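PDB 2QIK: putative gamma-glutamylcyclotransferase YkqA from Bacillus subtilis, which is of undemonstrated activity but probably acts as a gamma-glutamylcyclotransferase, an acyltransferase that cyclises gamma-glutamyl groups. Local coordinates for residues N28-T33 against A215-E220; V46-N49 against Y55-G58; H118-K123 against S196-L201; Y129-G134 against A158-Y163; E205-L210 against L230-L235. All coordinates share one frame; numbering follows the deposited sequence. Where two conformers were deposited one is given.

Interaction 1. Residues N28-T33 against A215-E220; sequences NEQART and AFVDVE
Q30 and F216 make the direct polar link between the corner of strand 25-34 and strand 212-221: the amide nitrogen NE2 of Q30 donates to the carbonyl O of F216 over 3.2 Å. The bond is somewhat bent, 148° at the hydrogen. The oxygen lies almost exactly in the amide plane of Q30, whereas NE2 is tilted 35° from the carbonyl plane of F216. Q30 gets there by folding its chain at the second torsion (chi2 -55°), which swings the amide across to strand 212-221. Both ends of that amide have further partners, Y163 OH at NE2 and R213 NH2 at OE1, which leaves it little freedom to flip.

Segments 28-33 and 215-220 belong to the two AIG2-like regions of the chain, so this is a buried seam between them, formed where strand 25-34 turns a corner at E29 and Q30.

Water carries the rest of the polar traffic. E29 OE2 accepts from two waters, one of which donates to F216 O over 2.7 Å while the other accepts from the D218 backbone N. A third donates to Q30 OE1 (2.8 Å) and accepts from F216 N.

Van der Waals contact is slight: methyls of A215 and V217 pack against the Q30 amide. CB of A215 lies 3.8 Å from Q30 OE1, and V217 turns CG1 to within 4.0 Å of Q30 NE2, the two side chains crossing at about a right angle.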
# COMPACT_ATOMS: atom_id res chain seq x y z
N ASN A 28 -9.81 5.10 4.98
CA ASN A 28 -9.04 4.34 4.01
C ASN A 28 -7.59 4.68 4.09
O ASN A 28 -7.18 5.81 3.90
CB ASN A 28 -9.52 4.63 2.59
CG ASN A 28 -10.95 4.23 2.34
OD1 ASN A 28 -11.22 3.04 1.98
ND2 ASN A 28 -11.82 5.12 2.52
N GLU A 29 -6.78 3.65 4.29
CA GLU A 29 -5.35 3.77 4.20
C GLU A 29 -4.84 3.78 2.77
O GLU A 29 -3.74 4.31 2.51
CB GLU A 29 -4.64 2.56 4.93
CG GLU A 29 -4.99 2.46 6.39
CD GLU A 29 -4.48 1.20 7.07
OE1 GLU A 29 -4.84 0.96 8.20
OE2 GLU A 29 -3.64 0.49 6.50
N GLN A 30 -5.62 3.21 1.88
CA GLN A 30 -5.20 3.07 0.49
C GLN A 30 -6.22 3.85 -0.35
O GLN A 30 -7.42 3.56 -0.36
CB GLN A 30 -5.17 1.63 0.03
CG GLN A 30 -4.29 0.73 0.94
CD GLN A 30 -2.88 1.21 1.12
OE1 GLN A 30 -2.31 1.90 0.28
NE2 GLN A 30 -2.25 0.77 2.26
N ALA A 31 -5.81 4.91 -1.01
CA ALA A 31 -6.72 5.78 -1.73
C ALA A 31 -5.96 6.58 -2.78
O ALA A 31 -4.75 6.78 -2.63
CB ALA A 31 -7.44 6.73 -0.78
N ARG A 32 -6.65 7.05 -3.79
CA ARG A 32 -6.01 7.85 -4.83
C ARG A 32 -7.04 8.75 -5.50
O ARG A 32 -8.23 8.51 -5.49
CB ARG A 32 -5.30 6.95 -5.90
CG ARG A 32 -6.22 6.22 -6.81
CD ARG A 32 -5.47 5.30 -7.74
NE ARG A 32 -6.31 4.78 -8.78
CZ ARG A 32 -5.90 4.01 -9.77
NH1 ARG A 32 -4.63 3.65 -9.85
NH2 ARG A 32 -6.74 3.67 -10.69
N THR A 33 -6.50 9.77 -6.16
CA THR A 33 -7.29 10.64 -7.03
C THR A 33 -6.47 11.04 -8.23
O THR A 33 -5.27 11.23 -8.13
CB THR A 33 -7.82 11.83 -6.24
OG1 THR A 33 -8.90 12.47 -6.91
CG2 THR A 33 -6.80 12.85 -5.87
N ALA A 215 3.25 0.49 -1.61
CA ALA A 215 2.29 0.93 -0.65
C ALA A 215 2.85 0.73 0.73
O ALA A 215 3.89 0.08 0.90
CB ALA A 215 0.96 0.21 -0.84
N PHE A 216 2.17 1.24 1.74
CA PHE A 216 2.69 1.25 3.11
C PHE A 216 1.61 0.75 4.07
O PHE A 216 0.43 1.15 3.93
CB PHE A 216 3.19 2.63 3.52
CG PHE A 216 4.28 3.06 2.58
CD1 PHE A 216 5.55 2.66 2.76
CD2 PHE A 216 3.96 3.69 1.39
CE1 PHE A 216 6.53 2.93 1.79
CE2 PHE A 216 4.90 3.94 0.42
CZ PHE A 216 6.19 3.58 0.68
N VAL A 217 2.02 -0.08 5.00
CA VAL A 217 1.17 -0.63 6.02
C VAL A 217 1.93 -0.69 7.31
O VAL A 217 3.13 -0.79 7.37
CB VAL A 217 0.63 -2.04 5.64
CG1 VAL A 217 -0.31 -1.95 4.50
CG2 VAL A 217 1.75 -3.04 5.37
N ASP A 218 1.16 -0.67 8.40
CA ASP A 218 1.70 -0.85 9.78
C ASP A 218 1.33 -2.26 10.22
O ASP A 218 0.17 -2.68 10.09
CB ASP A 218 1.11 0.13 10.78
CG ASP A 218 1.51 1.56 10.55
OD1 ASP A 218 2.32 1.90 9.66
OD2 ASP A 218 1.04 2.43 11.33
N VAL A 219 2.28 -3.05 10.75
CA VAL A 219 2.02 -4.43 11.10
C VAL A 219 2.56 -4.77 12.44
O VAL A 219 3.41 -4.03 12.92
CB VAL A 219 2.55 -5.47 10.07
CG1 VAL A 219 2.04 -5.19 8.69
CG2 VAL A 219 4.10 -5.53 10.12
N GLU A 220 2.03 -5.89 12.99
CA GLU A 220 2.48 -6.40 14.24
C GLU A 220 3.28 -7.66 14.04
O GLU A 220 2.76 -8.56 13.49
CB GLU A 220 1.31 -6.61 15.23
CG GLU A 220 1.90 -6.43 16.61
CD GLU A 220 0.95 -6.50 17.78
OE1 GLU A 220 -0.29 -6.32 17.58
OE2 GLU A 220 1.50 -6.72 18.89
O HOH W 1 -1.72 -0.49 8.18
O HOH W 2 -1.36 2.06 5.67
O HOH W 3 0.02 3.06 1.23

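Interaction 2. Residues V46-N49 against Y55-G58; sequences VVFN and YIYG
V46 and I56 form the tight half of this contact, a methyl-to-methyl meeting in which CG1 of V46 stands 3.6 Å from CD1 of I56. The same valine methyl also lies 4.0 Å from CG2 of I56, and thus touches both arms of the isoleucine, whose side chain crosses that of V46 at about a right angle. Both residues are buried, and Y8 packs against each of them.

The looser half belongs to F48, which is partly exposed. Its CB does not point at the other strand, but with CG beside the backbone N (chi1 -59°) the ring swings back until CE1 comes within 3.9 Å of I56 CD1, meeting it obliquely. That one methyl therefore serves both neighbours. An alanine in place of I56 would remove it, and is likely to open a gap between V46 and the F48 ring, leaving the ring freer to turn.

Strand 44-47 lies in a small three-stranded antiparallel sheet and strand 55-63 in the five-stranded one, so the apolar contact joins two sheets of the gamma-glutamylcyclotransferase-like fold, beside Y8, a substrate-binding residue by similarity.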
# COMPACT_ATOMS: atom_id res chain seq x y z
N VAL A 46 -0.44 19.38 -4.81
CA VAL A 46 -1.07 18.75 -5.96
C VAL A 46 -1.48 19.75 -6.94
O VAL A 46 -1.69 20.89 -6.60
CB VAL A 46 -2.26 17.91 -5.51
CG1 VAL A 46 -1.71 16.78 -4.64
CG2 VAL A 46 -3.41 18.75 -4.82
N VAL A 47 -1.48 19.31 -8.21
CA VAL A 47 -1.95 20.11 -9.33
C VAL A 47 -2.80 19.25 -10.18
O VAL A 47 -2.46 18.09 -10.46
CB VAL A 47 -0.75 20.62 -10.15
CG1 VAL A 47 -1.15 21.43 -11.38
CG2 VAL A 47 0.17 21.46 -9.20
N PHE A 48 -3.90 19.82 -10.61
CA PHE A 48 -4.90 19.13 -11.45
C PHE A 48 -4.94 19.79 -12.81
O PHE A 48 -5.05 21.00 -12.94
CB PHE A 48 -6.25 19.25 -10.82
CG PHE A 48 -6.34 18.68 -9.47
CD1 PHE A 48 -6.31 17.33 -9.30
CD2 PHE A 48 -6.51 19.53 -8.40
CE1 PHE A 48 -6.33 16.82 -8.05
CE2 PHE A 48 -6.65 19.00 -7.15
CZ PHE A 48 -6.50 17.61 -6.96
N ASN A 49 -4.87 19.01 -13.85
CA ASN A 49 -5.05 19.50 -15.21
C ASN A 49 -5.71 18.42 -16.06
O ASN A 49 -5.73 17.23 -15.74
CB ASN A 49 -3.73 20.00 -15.76
CG ASN A 49 -3.13 19.10 -16.72
OD1 ASN A 49 -2.95 18.15 -16.47
ND2 ASN A 49 -3.38 19.42 -17.94
N TYR A 55 -2.06 9.39 -11.01
CA TYR A 55 -2.77 9.52 -9.76
C TYR A 55 -1.87 10.03 -8.67
O TYR A 55 -0.66 9.80 -8.62
CB TYR A 55 -3.36 8.17 -9.35
CG TYR A 55 -4.37 7.66 -10.31
CD1 TYR A 55 -3.97 6.89 -11.39
CD2 TYR A 55 -5.70 8.00 -10.19
CE1 TYR A 55 -4.84 6.45 -12.27
CE2 TYR A 55 -6.64 7.48 -11.18
CZ TYR A 55 -6.09 6.73 -12.21
OH TYR A 55 -6.94 6.24 -13.26
N ILE A 56 -2.51 10.69 -7.70
CA ILE A 56 -1.96 11.06 -6.38
C ILE A 56 -2.50 10.05 -5.38
O ILE A 56 -3.70 9.81 -5.31
CB ILE A 56 -2.49 12.44 -5.94
CG1 ILE A 56 -2.14 13.51 -6.96
CG2 ILE A 56 -1.93 12.82 -4.55
CD1 ILE A 56 -3.24 14.58 -7.10
N TYR A 57 -1.62 9.46 -4.60
CA TYR A 57 -1.95 8.48 -3.58
C TYR A 57 -2.03 9.16 -2.19
O TYR A 57 -1.34 10.13 -1.93
CB TYR A 57 -0.97 7.32 -3.58
CG TYR A 57 -1.15 6.50 -4.81
CD1 TYR A 57 -0.48 6.77 -6.01
CD2 TYR A 57 -2.14 5.53 -4.84
CE1 TYR A 57 -0.77 6.11 -7.18
CE2 TYR A 57 -2.42 4.84 -6.00
CZ TYR A 57 -1.75 5.13 -7.18
OH TYR A 57 -2.14 4.47 -8.35
N GLY A 58 -2.91 8.67 -1.35
CA GLY A 58 -3.06 9.22 -0.06
C GLY A 58 -4.00 8.39 0.80
O GLY A 58 -4.18 7.20 0.59

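Interaction 3. Residues H118-K123 against S196-L201; sequences HQMISK and SALSYL
M120, modelled as selenomethionine, and L198 meet in a small, wholly apolar contact that lays helix 115-122 against helix 198-204, beside L230 of strand 224-234 and away from the substrate site inferred by similarity. The two side chains reach toward one another tip to tip: the terminal CE of M120 comes within 3.8 Å of CD2 of L198, with the selenium itself at 4.2 Å from the same methyl. Each residue places its CG trans to its own backbone N (chi1 174° in M120, -165° in L198) and so extends toward the other helix. M120 then bends at its last torsion, which carries CE over to the leucine.

I121, the next residue along the helix, may add a lighter touch from the side. In the conformer considered, and so less certain, its CG1 lies 4.2 Å from L198 CD2, the two side chains crossing at about a right angle. L230 packs against both M120 and L198, and Y202, one turn on from L198, touches M120 and I121.

Beyond the contact, helix 115-122 finishes with S122, whose OG donates to H118 O over 2.7 Å while its backbone N reaches that oxygen from the other face of the carbonyl plane.

Where the two segments touch, only carbon and selenium atoms meet. The contact therefore rests on dispersion and on the exclusion of water; between these two segments no polar bond is made, so the contact itself probably does little to fix their relative rotation.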
# COMPACT_ATOMS: atom_id res chain seq x y z
N HIS A 118 8.08 8.51 -2.36
CA HIS A 118 9.10 9.46 -2.71
C HIS A 118 10.08 9.58 -1.56
O HIS A 118 11.30 9.71 -1.76
CB HIS A 118 8.47 10.79 -3.07
CG HIS A 118 9.46 11.94 -3.11
ND1 HIS A 118 9.54 12.95 -2.17
CD2 HIS A 118 10.35 12.24 -4.05
CE1 HIS A 118 10.50 13.79 -2.52
NE2 HIS A 118 11.01 13.38 -3.66
N GLN A 119 9.60 9.67 -0.32
CA GLN A 119 10.50 9.81 0.85
C GLN A 119 11.41 8.60 0.98
O GLN A 119 12.57 8.71 1.25
CB GLN A 119 9.68 9.99 2.11
CG GLN A 119 8.95 11.38 2.17
CD GLN A 119 8.06 11.48 3.37
OE1 GLN A 119 8.18 12.47 4.14
NE2 GLN A 119 7.26 10.52 3.59
N MSE A 120 10.85 7.42 0.73
CA MSE A 120 11.61 6.21 0.83
C MSE A 120 12.75 6.15 -0.16
O MSE A 120 13.91 5.82 0.15
CB MSE A 120 10.69 5.01 0.64
CG MSE A 120 11.38 3.62 0.58
SE MSE A 120 10.21 2.16 0.34
CE MSE A 120 9.71 2.58 -1.44
N ILE A 121 12.46 6.47 -1.43
CA ILE A 121 13.48 6.38 -2.45
C ILE A 121 14.43 7.56 -2.37
O ILE A 121 15.64 7.37 -2.43
CB ILE A 121 12.88 6.19 -3.83
CG1 ILE A 121 12.25 4.81 -3.91
CG2 ILE A 121 13.93 6.33 -4.91
CD1 ILE A 121 10.86 4.80 -3.46
N SER A 122 13.93 8.80 -2.24
CA SER A 122 14.80 9.96 -2.31
C SER A 122 15.72 10.06 -1.08
O SER A 122 16.78 10.68 -1.17
CB SER A 122 13.99 11.21 -2.49
OG SER A 122 13.27 11.51 -1.35
N LYS A 123 15.34 9.47 0.04
CA LYS A 123 16.19 9.46 1.23
C LYS A 123 16.92 8.11 1.38
O LYS A 123 17.57 7.89 2.43
CB LYS A 123 15.40 9.81 2.51
CG LYS A 123 14.71 11.16 2.42
CD LYS A 123 15.46 12.33 2.88
CE LYS A 123 14.45 13.49 3.13
NZ LYS A 123 13.05 12.99 3.37
N SER A 196 19.31 -1.53 -0.98
CA SER A 196 19.83 -2.04 -2.19
C SER A 196 19.03 -3.21 -2.75
O SER A 196 19.23 -3.57 -3.92
CB SER A 196 21.27 -2.46 -2.07
OG SER A 196 21.39 -3.52 -1.15
N ALA A 197 18.14 -3.81 -1.97
CA ALA A 197 17.23 -4.88 -2.45
C ALA A 197 16.00 -4.32 -3.11
O ALA A 197 15.21 -5.08 -3.70
CB ALA A 197 16.84 -5.73 -1.30
N LEU A 198 15.74 -3.02 -3.03
CA LEU A 198 14.46 -2.51 -3.48
C LEU A 198 14.21 -2.55 -4.96
O LEU A 198 13.07 -2.85 -5.40
CB LEU A 198 14.31 -1.03 -3.01
CG LEU A 198 12.94 -0.45 -3.08
CD1 LEU A 198 11.84 -1.33 -2.34
CD2 LEU A 198 13.01 0.93 -2.50
N SER A 199 15.21 -2.23 -5.78
CA SER A 199 14.92 -2.20 -7.20
C SER A 199 14.59 -3.60 -7.75
O SER A 199 13.76 -3.71 -8.67
CB SER A 199 16.00 -1.49 -8.01
OG SER A 199 17.23 -2.17 -7.98
N TYR A 200 15.14 -4.66 -7.16
CA TYR A 200 14.75 -6.03 -7.51
C TYR A 200 13.24 -6.16 -7.29
O TYR A 200 12.52 -6.71 -8.13
CB TYR A 200 15.52 -7.03 -6.63
CG TYR A 200 14.88 -8.41 -6.67
CD1 TYR A 200 15.07 -9.22 -7.75
CD2 TYR A 200 14.03 -8.81 -5.69
CE1 TYR A 200 14.42 -10.41 -7.86
CE2 TYR A 200 13.40 -9.99 -5.76
CZ TYR A 200 13.57 -10.82 -6.85
OH TYR A 200 12.91 -12.05 -6.91
N LEU A 201 12.75 -5.70 -6.14
CA LEU A 201 11.31 -5.82 -5.86
C LEU A 201 10.48 -5.00 -6.83
O LEU A 201 9.42 -5.44 -7.27
CB LEU A 201 11.00 -5.50 -4.44
CG LEU A 201 11.56 -6.44 -3.38
CD1 LEU A 201 11.37 -5.90 -1.99
CD2 LEU A 201 10.89 -7.79 -3.50

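Interaction 4. Residues Y129-G134 against A158-Y163; sequences YYFAYG and AVLKGY
F131, the residue that meets both A158 and L160 in this contact, is held at its backbone by strand 224-234: its N donates to the carbonyl O of L230 over 2.8 Å, and T231 OG1 donates to its O. The contact itself is apolar. It centres on the F131 ring, whose outer rim meets both A158 and L160 of strand 154-161, the other outer strand of the sheet. A158 comes in at the ring's edge, near its plane, with CB 3.7 Å from CE1. The carbonyl O of A158 is also in plane at that edge, 3.8 Å from CE1, where the slightly positive rim hydrogens would probably suit an oxygen. L160 approaches from another quarter: its CD2 lies 4.1 Å from CE2, obliquely to the ring, and its CB is equally far from CZ.

F131 can reach both because its CG is trans to the backbone N (chi1 -177°), which throws the ring out across the sheet. Substituting an alanine at F131 would take away the whole ring, and is likely to leave a gap beside A158 and L160 and deprive both of their partner in strand 128-132.

Strands 128-132 and 154-161 flank strand 185-193 in a three-stranded antiparallel sheet, so the phenylalanine reaches over the middle strand. M179 of strand 174-180 packs on both F131 and L160, and V219 of strand 212-221 covers A158.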
# COMPACT_ATOMS: atom_id res chain seq x y z
N TYR A 129 11.55 -2.28 5.96
CA TYR A 129 10.77 -3.40 6.49
C TYR A 129 9.74 -3.68 5.39
O TYR A 129 8.86 -2.88 5.11
CB TYR A 129 10.15 -2.98 7.81
CG TYR A 129 11.21 -2.96 8.87
CD1 TYR A 129 11.64 -4.16 9.45
CD2 TYR A 129 11.87 -1.81 9.22
CE1 TYR A 129 12.66 -4.18 10.39
CE2 TYR A 129 12.91 -1.83 10.11
CZ TYR A 129 13.29 -2.97 10.71
OH TYR A 129 14.33 -2.98 11.61
N TYR A 130 9.89 -4.84 4.77
CA TYR A 130 9.15 -5.28 3.60
C TYR A 130 8.18 -6.40 3.99
O TYR A 130 8.59 -7.46 4.48
CB TYR A 130 10.09 -5.76 2.50
CG TYR A 130 9.39 -6.47 1.35
CD1 TYR A 130 8.34 -5.88 0.70
CD2 TYR A 130 9.76 -7.73 0.99
CE1 TYR A 130 7.62 -6.56 -0.25
CE2 TYR A 130 9.07 -8.44 0.00
CZ TYR A 130 7.99 -7.83 -0.60
OH TYR A 130 7.26 -8.53 -1.53
N PHE A 131 6.88 -6.14 3.77
CA PHE A 131 5.80 -7.09 4.12
C PHE A 131 5.34 -7.87 2.88
O PHE A 131 4.81 -7.25 1.92
CB PHE A 131 4.65 -6.33 4.73
CG PHE A 131 3.53 -7.17 5.20
CD1 PHE A 131 3.60 -7.97 6.33
CD2 PHE A 131 2.32 -7.17 4.53
CE1 PHE A 131 2.51 -8.78 6.74
CE2 PHE A 131 1.29 -8.04 4.96
CZ PHE A 131 1.39 -8.76 6.04
N ALA A 132 5.59 -9.16 2.90
CA ALA A 132 5.21 -10.03 1.82
C ALA A 132 4.04 -10.90 2.26
O ALA A 132 4.10 -11.52 3.33
CB ALA A 132 6.43 -10.99 1.51
N TYR A 133 3.06 -11.05 1.40
CA TYR A 133 1.83 -11.79 1.69
C TYR A 133 1.54 -12.89 0.68
O TYR A 133 0.55 -13.60 0.82
CB TYR A 133 0.66 -10.82 1.82
CG TYR A 133 0.44 -9.98 0.58
CD1 TYR A 133 0.97 -8.73 0.50
CD2 TYR A 133 -0.20 -10.47 -0.52
CE1 TYR A 133 0.85 -7.94 -0.68
CE2 TYR A 133 -0.34 -9.74 -1.65
CZ TYR A 133 0.20 -8.48 -1.76
OH TYR A 133 0.00 -7.82 -2.92
N GLY A 134 2.36 -13.01 -0.35
CA GLY A 134 2.16 -14.03 -1.34
C GLY A 134 3.44 -14.78 -1.66
O GLY A 134 4.06 -15.28 -0.78
N ALA A 158 3.76 -11.64 10.60
CA ALA A 158 3.21 -10.40 10.91
C ALA A 158 1.73 -10.42 10.56
O ALA A 158 1.29 -10.99 9.56
CB ALA A 158 4.00 -9.31 10.11
N VAL A 159 0.98 -9.76 11.40
CA VAL A 159 -0.44 -9.69 11.28
C VAL A 159 -0.79 -8.28 10.77
O VAL A 159 -0.25 -7.27 11.28
CB VAL A 159 -1.11 -9.98 12.59
CG1 VAL A 159 -2.58 -9.74 12.53
CG2 VAL A 159 -0.89 -11.42 13.06
N LEU A 160 -1.75 -8.23 9.82
CA LEU A 160 -2.23 -6.96 9.25
C LEU A 160 -3.74 -6.91 9.38
O LEU A 160 -4.46 -7.62 8.68
CB LEU A 160 -1.79 -6.81 7.78
CG LEU A 160 -2.30 -5.53 7.11
CD1 LEU A 160 -1.89 -4.22 7.77
CD2 LEU A 160 -1.79 -5.49 5.69
N LYS A 161 -4.22 -6.01 10.22
CA LYS A 161 -5.65 -5.80 10.45
C LYS A 161 -6.21 -4.94 9.33
O LYS A 161 -5.57 -3.96 8.95
CB LYS A 161 -5.79 -4.99 11.74
CG LYS A 161 -5.16 -5.72 12.96
CD LYS A 161 -5.96 -5.62 14.22
CE LYS A 161 -5.61 -6.69 15.29
NZ LYS A 161 -5.40 -8.09 14.72
N GLY A 162 -7.37 -5.26 8.81
CA GLY A 162 -8.11 -4.46 7.89
C GLY A 162 -8.08 -4.85 6.44
O GLY A 162 -8.72 -4.22 5.60
N TYR A 163 -7.29 -5.87 6.13
CA TYR A 163 -7.04 -6.33 4.75
C TYR A 163 -7.28 -7.81 4.64
O TYR A 163 -7.04 -8.54 5.62
CB TYR A 163 -5.58 -6.05 4.37
CG TYR A 163 -5.19 -4.59 4.31
CD1 TYR A 163 -4.95 -3.85 5.46
CD2 TYR A 163 -4.96 -3.98 3.13
CE1 TYR A 163 -4.57 -2.55 5.43
CE2 TYR A 163 -4.53 -2.68 3.04
CZ TYR A 163 -4.36 -1.95 4.16
OH TYR A 163 -3.95 -0.63 4.11

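Interaction 5. Residues E205-L210 against L230-L235; sequences EGVESL and LTFLVL
E205 lies over the ring of F232 by way of its aliphatic stem, a CH-pi contact in which CG stands 3.7 Å from the ring centroid and 17° off the ring normal. The methylene is displaced somewhat toward the rim, close to the ring atom CG of F232. A bend at the second torsion of E205 (chi2 -71°) lays the carboxylate along the ring, the two planes only 19° apart, and OE2 ends 3.8 Å from CD1. F232 thus presents one face to the glutamate.

V207 meets the same ring farther out, the two side chains crossing at about a right angle. Its CG2 comes to 3.8 Å from CE2, meeting the ring obliquely. The third pairing, L210 with L235, is turned differently again: CD1 of L235 points into the backbone of L210, 3.4 Å from its carbonyl O, and meets the side chain at CB over 3.9 Å.

The backbone is consistent with this placement. Helix 198-204 ends in a Schellman motif with G206, at positive phi, as its C-prime residue, and a type I turn from V207 to L210 follows, closed by L210 N to V207 O at 3.1 Å. The loop is thereby folded back over strand 224-234.

Chemically the contact is mixed. The stem of E205 is spent on an aromatic face, while its acid group remains polar. Packing on F232 and Y130 probably limits the freedom of the E205 side chain, whose OE2 here hydrogen-bonds a bound citrate, probably from the crystallisation liquor.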
# COMPACT_ATOMS: atom_id res chain seq x y z
N GLU A 205 7.67 -6.79 -9.15
CA GLU A 205 6.28 -6.33 -8.98
C GLU A 205 5.79 -5.46 -10.10
O GLU A 205 4.66 -4.95 -10.07
CB GLU A 205 6.12 -5.59 -7.63
CG GLU A 205 6.58 -6.43 -6.47
CD GLU A 205 5.74 -7.54 -6.14
OE1 GLU A 205 4.68 -7.76 -6.76
OE2 GLU A 205 6.02 -8.07 -5.00
N GLY A 206 6.57 -5.27 -11.17
CA GLY A 206 6.07 -4.56 -12.31
C GLY A 206 5.64 -3.13 -12.01
O GLY A 206 4.70 -2.62 -12.60
N VAL A 207 6.39 -2.44 -11.16
CA VAL A 207 6.05 -1.08 -10.81
C VAL A 207 6.04 -0.16 -12.02
O VAL A 207 5.14 0.62 -12.20
CB VAL A 207 6.96 -0.53 -9.71
CG1 VAL A 207 6.83 0.96 -9.52
CG2 VAL A 207 6.71 -1.31 -8.40
N GLU A 208 7.06 -0.29 -12.86
CA GLU A 208 7.15 0.57 -14.02
C GLU A 208 6.06 0.35 -15.05
O GLU A 208 5.73 1.25 -15.80
CB GLU A 208 8.53 0.43 -14.68
CG GLU A 208 8.79 1.43 -15.82
CD GLU A 208 10.02 1.19 -16.68
OE1 GLU A 208 10.49 0.02 -16.82
OE2 GLU A 208 10.42 2.22 -17.32
N SER A 209 5.53 -0.85 -15.12
CA SER A 209 4.40 -1.12 -15.98
C SER A 209 3.04 -0.99 -15.36
O SER A 209 2.03 -1.42 -15.94
CB SER A 209 4.53 -2.52 -16.60
OG SER A 209 4.55 -3.51 -15.59
N LEU A 210 3.00 -0.45 -14.16
CA LEU A 210 1.74 -0.18 -13.47
C LEU A 210 0.99 -1.50 -13.20
O LEU A 210 -0.21 -1.61 -13.25
CB LEU A 210 0.85 0.83 -14.15
CG LEU A 210 1.60 2.14 -14.41
CD1 LEU A 210 0.64 3.12 -15.14
CD2 LEU A 210 2.05 2.83 -13.17
N LEU A 230 6.90 -1.36 3.76
CA LEU A 230 6.62 -1.43 2.32
C LEU A 230 5.91 -2.71 1.98
O LEU A 230 6.25 -3.80 2.45
CB LEU A 230 7.94 -1.45 1.59
CG LEU A 230 7.91 -1.70 0.06
CD1 LEU A 230 7.21 -0.51 -0.61
CD2 LEU A 230 9.24 -1.87 -0.47
N THR A 231 4.88 -2.59 1.14
CA THR A 231 4.27 -3.72 0.47
C THR A 231 3.91 -3.31 -0.94
O THR A 231 4.23 -2.20 -1.35
CB THR A 231 3.09 -4.24 1.35
OG1 THR A 231 2.73 -5.55 0.89
CG2 THR A 231 1.89 -3.39 1.27
N PHE A 232 3.31 -4.23 -1.72
CA PHE A 232 2.92 -3.92 -3.07
C PHE A 232 1.50 -4.33 -3.25
O PHE A 232 1.07 -5.39 -2.75
CB PHE A 232 3.83 -4.64 -4.09
CG PHE A 232 5.23 -4.15 -4.08
CD1 PHE A 232 6.15 -4.71 -3.23
CD2 PHE A 232 5.61 -3.07 -4.86
CE1 PHE A 232 7.43 -4.22 -3.16
CE2 PHE A 232 6.89 -2.59 -4.82
CZ PHE A 232 7.80 -3.16 -3.96
N LEU A 233 0.71 -3.46 -3.92
CA LEU A 233 -0.78 -3.70 -4.10
C LEU A 233 -1.13 -3.58 -5.58
O LEU A 233 -0.53 -2.80 -6.30
CB LEU A 233 -1.60 -2.71 -3.27
CG LEU A 233 -1.31 -2.74 -1.78
CD1 LEU A 233 -2.02 -1.57 -1.10
CD2 LEU A 233 -1.65 -4.08 -1.16
N VAL A 234 -2.08 -4.42 -6.01
CA VAL A 234 -2.50 -4.43 -7.38
C VAL A 234 -3.17 -3.13 -7.77
O VAL A 234 -3.99 -2.59 -7.06
CB VAL A 234 -3.46 -5.61 -7.63
CG1 VAL A 234 -4.10 -5.58 -9.00
CG2 VAL A 234 -2.74 -6.91 -7.47
N LEU A 235 -2.83 -2.63 -8.97
CA LEU A 235 -3.43 -1.43 -9.51
C LEU A 235 -4.73 -1.62 -10.23
O LEU A 235 -5.68 -0.85 -10.01
CB LEU A 235 -2.39 -0.70 -10.39
CG LEU A 235 -1.37 0.02 -9.58
CD1 LEU A 235 -0.10 0.34 -10.41
CD2 LEU A 235 -1.94 1.31 -9.02

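Interactions 1 and 5 share the hairpin of strands 212-221 and 224-234, their centres about 13 Å apart, and cross along the chain because their segments alternate. The centres of interactions 1 and 2 are about 17 Å apart; their strands 25-34 and 55-63 are neighbours in the five-stranded sheet. Interactions 2, 3 and 4 all fall within the chain interval that interaction 1 spans, and interaction 4 within that of interaction 3. L230, in interaction 5, also touches interaction 3 and hydrogen-bonds to interaction 4. Interactions 2 and 4 lie farthest apart, about 27 Å between centres. Interaction 1, near the chain's centre, thus joins the two AIG2-like parts of the protein.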